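Local coordinates for protein endonuclease and methylase LlaGI (Lactococcus lactis, PDB 5FFJ) that binds DNA and, as a Type ISP restriction-modification enzyme, probably recognises and methylates a specific sequence and uses ATP to translocate along DNA, the nuclease being deleted here, at residues Val1243-Ala1248 with Glu1394-Leu1399. Numbering follows the deposited sequence.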
ATOM      1  N   VAL A1243      30.904 -33.364  -1.210  1.00 45.24           N
ATOM      2  CA  VAL A1243      29.637 -34.073  -1.353  1.00 54.41           C
ATOM      3  C   VAL A1243      28.476 -33.129  -1.667  1.00 46.40           C
ATOM      4  O   VAL A1243      27.584 -33.471  -2.444  1.00 45.66           O
ATOM      5  CB  VAL A1243      29.300 -34.873  -0.076  1.00 46.99           C
ATOM      6  CG1 VAL A1243      27.874 -35.418  -0.131  1.00 49.25           C
ATOM      7  CG2 VAL A1243      30.295 -36.013   0.114  1.00 51.18           C
ATOM      8  N   LEU A1244      28.479 -31.949  -1.056  1.00 43.39           N
ATOM      9  CA  LEU A1244      27.401 -30.989  -1.268  1.00 43.06           C
ATOM     10  C   LEU A1244      27.361 -30.469  -2.704  1.00 52.13           C
ATOM     11  O   LEU A1244      26.386 -29.838  -3.110  1.00 54.45           O
ATOM     12  CB  LEU A1244      27.536 -29.809  -0.304  1.00 45.55           C
ATOM     13  CG  LEU A1244      27.359 -30.081   1.194  1.00 50.24           C
ATOM     14  CD1 LEU A1244      27.356 -28.766   1.958  1.00 47.42           C
ATOM     15  CD2 LEU A1244      26.090 -30.870   1.483  1.00 48.74           C
ATOM     16  N   HIS A1245      28.419 -30.732  -3.469  1.00 50.26           N
ATOM     17  CA  HIS A1245      28.480 -30.311  -4.866  1.00 54.92           C
ATOM     18  C   HIS A1245      28.086 -31.431  -5.830  1.00 57.54           C
ATOM     19  O   HIS A1245      27.887 -31.189  -7.022  1.00 50.17           O
ATOM     20  CB  HIS A1245      29.883 -29.809  -5.209  1.00 47.55           C
ATOM     21  CG  HIS A1245      30.130 -28.386  -4.818  1.00 45.10           C
ATOM     22  ND1 HIS A1245      30.695 -28.030  -3.612  1.00 43.69           N
ATOM     23  CD2 HIS A1245      29.885 -27.226  -5.474  1.00 46.08           C
ATOM     24  CE1 HIS A1245      30.791 -26.715  -3.544  1.00 48.70           C
ATOM     25  NE2 HIS A1245      30.306 -26.202  -4.661  1.00 49.80           N
ATOM     26  N   SER A1246      27.972 -32.651  -5.315  1.00 53.75           N
ATOM     27  CA  SER A1246      27.578 -33.794  -6.135  1.00 43.60           C
ATOM     28  C   SER A1246      26.207 -33.581  -6.769  1.00 45.88           C
ATOM     29  O   SER A1246      25.226 -33.333  -6.072  1.00 55.06           O
ATOM     30  CB  SER A1246      27.568 -35.074  -5.299  1.00 44.41           C
ATOM     31  OG  SER A1246      26.942 -36.136  -5.999  1.00 54.79           O
ATOM     32  N   SER A1247      26.149 -33.677  -8.093  1.00 53.66           N
ATOM     33  CA  SER A1247      24.903 -33.465  -8.820  1.00 56.46           C
ATOM     34  C   SER A1247      23.861 -34.521  -8.467  1.00 45.17           C
ATOM     35  O   SER A1247      22.686 -34.205  -8.281  1.00 46.98           O
ATOM     36  CB  SER A1247      25.158 -33.472 -10.328  1.00 62.65           C
ATOM     37  OG  SER A1247      26.070 -32.452 -10.696  1.00 55.21           O
ATOM     38  N   ALA A1248      24.295 -35.775  -8.381  1.00 47.22           N
ATOM     39  CA  ALA A1248      23.395 -36.879  -8.064  1.00 54.70           C
ATOM     40  C   ALA A1248      22.807 -36.708  -6.669  1.00 56.87           C
ATOM     41  O   ALA A1248      21.609 -36.908  -6.455  1.00 47.53           O
ATOM     42  CB  ALA A1248      24.126 -38.204  -8.169  1.00 51.22           C
ATOM     43  N   GLU A1394      33.455 -27.763 -14.115  1.00 42.35           N
ATOM     44  CA  GLU A1394      34.418 -28.800 -14.471  1.00 49.50           C
ATOM     45  C   GLU A1394      34.655 -29.705 -13.270  1.00 55.70           C
ATOM     46  O   GLU A1394      34.579 -30.928 -13.377  1.00 56.77           O
ATOM     47  CB  GLU A1394      35.739 -28.184 -14.944  1.00 49.26           C
ATOM     48  CG  GLU A1394      35.673 -27.547 -16.325  1.00 60.62           C
ATOM     49  CD  GLU A1394      36.983 -26.896 -16.735  1.00 55.11           C
ATOM     50  OE1 GLU A1394      37.915 -26.858 -15.904  1.00 52.29           O
ATOM     51  OE2 GLU A1394      37.080 -26.423 -17.888  1.00 48.41           O
ATOM     52  N   LEU A1395      34.918 -29.088 -12.122  1.00 51.08           N
ATOM     53  CA  LEU A1395      35.170 -29.826 -10.892  1.00 49.86           C
ATOM     54  C   LEU A1395      33.959 -30.659 -10.461  1.00 48.89           C
ATOM     55  O   LEU A1395      34.116 -31.768  -9.950  1.00 48.11           O
ATOM     56  CB  LEU A1395      35.567 -28.858  -9.776  1.00 56.35           C
ATOM     57  CG  LEU A1395      36.989 -28.294  -9.855  1.00 54.74           C
ATOM     58  CD1 LEU A1395      37.168 -27.132  -8.887  1.00 50.69           C
ATOM     59  CD2 LEU A1395      38.025 -29.373  -9.572  1.00 46.68           C
ATOM     60  N   ILE A1396      32.757 -30.129 -10.670  1.00 55.84           N
ATOM     61  CA  ILE A1396      31.532 -30.855 -10.330  1.00 52.72           C
ATOM     62  C   ILE A1396      31.343 -32.066 -11.249  1.00 53.06           C
ATOM     63  O   ILE A1396      30.614 -33.002 -10.919  1.00 64.80           O
ATOM     64  CB  ILE A1396      30.293 -29.929 -10.408  1.00 45.00           C
ATOM     65  CG1 ILE A1396      30.315 -28.933  -9.248  1.00 46.57           C
ATOM     66  CG2 ILE A1396      28.991 -30.735 -10.354  1.00 51.85           C
ATOM     67  CD1 ILE A1396      29.216 -27.882  -9.296  1.00 36.28           C
ATOM     68  N   GLU A1397      32.010 -32.053 -12.399  1.00 50.79           N
ATOM     69  CA  GLU A1397      31.923 -33.166 -13.334  1.00 61.65           C
ATOM     70  C   GLU A1397      33.031 -34.193 -13.092  1.00 57.90           C
ATOM     71  O   GLU A1397      32.984 -35.304 -13.625  1.00 65.10           O
ATOM     72  CB  GLU A1397      31.980 -32.650 -14.772  1.00 61.54           C
ATOM     73  CG  GLU A1397      30.761 -31.801 -15.155  1.00 76.81           C
ATOM     74  CD  GLU A1397      29.946 -32.358 -16.320  1.00 97.47           C
ATOM     75  OE1 GLU A1397      30.264 -33.452 -16.841  1.00 96.08           O
ATOM     76  OE2 GLU A1397      28.969 -31.687 -16.716  1.00 93.37           O
ATOM     77  N   GLU A1398      34.018 -33.825 -12.281  1.00 58.64           N
ATOM     78  CA  GLU A1398      35.122 -34.729 -11.972  1.00 58.92           C
ATOM     79  C   GLU A1398      34.824 -35.658 -10.798  1.00 56.80           C
ATOM     80  O   GLU A1398      35.345 -36.771 -10.748  1.00 69.38           O
ATOM     81  CB  GLU A1398      36.396 -33.943 -11.662  1.00 67.72           C
ATOM     82  CG  GLU A1398      36.991 -33.221 -12.847  1.00 64.08           C
ATOM     83  CD  GLU A1398      38.251 -32.465 -12.483  1.00 79.30           C
ATOM     84  OE1 GLU A1398      38.963 -32.914 -11.558  1.00 65.46           O
ATOM     85  OE2 GLU A1398      38.526 -31.423 -13.115  1.00 82.63           O
ATOM     86  N   LEU A1399      34.001 -35.213  -9.850  1.00 54.25           N
ATOM     87  CA  LEU A1399      33.840 -35.975  -8.612  1.00 66.17           C
ATOM     88  C   LEU A1399      33.008 -37.228  -8.898  1.00 65.76           C
ATOM     89  O   LEU A1399      32.090 -37.191  -9.714  1.00 72.62           O
ATOM     90  CB  LEU A1399      33.233 -35.112  -7.480  1.00 70.32           C
ATOM     91  CG  LEU A1399      31.753 -34.723  -7.366  1.00 54.51           C
ATOM     92  CD1 LEU A1399      31.355 -34.537  -5.896  1.00 65.95           C
ATOM     93  CD2 LEU A1399      31.472 -33.466  -8.161  1.00 69.04           C
TER
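The turn between helices 1234-1243 and 1247-1252, in the C-terminal specificity domain, packs against the C-terminal end of the long helix 1377-1398. Ile1396 carries most of the contact from the long helix. Its CG1 lies anti to its own carbonyl carbon (chi1 -71°), and the extended branch carries CD1 to the edge of the His1245 ring, near the ring plane, 3.9 Å from His1245 CD2. The two side chains cross at about a right angle. The other branch, Ile1396 CG2, sits 3.5 Å from His1245 O and also meets Ser1247 OG, so one methyl lies beside both a carbonyl and a hydroxyl oxygen. The Ser1246 N to Val1243 O hydrogen bond (3.0 Å) closes a type I beta turn that leads into helix 1247-1252. Ser1246 is the N-cap of that helix, its OG accepting a hydrogen bond from Tyr1249 N. In Leu1399, CG lies between the backbone N and the carbonyl carbon (chi1 77°), and CD1 is 3.9 Å from Ser1246 CB. His1245 ND1 is hydrogen-bonded to Tyr1241 O, and the two rings meet edge-to-face, which together limit rotation of the imidazole. Helix 1270-1285 adds Leu1280 against His1245 and Tyr1273 and Ile1276 against Leu1399.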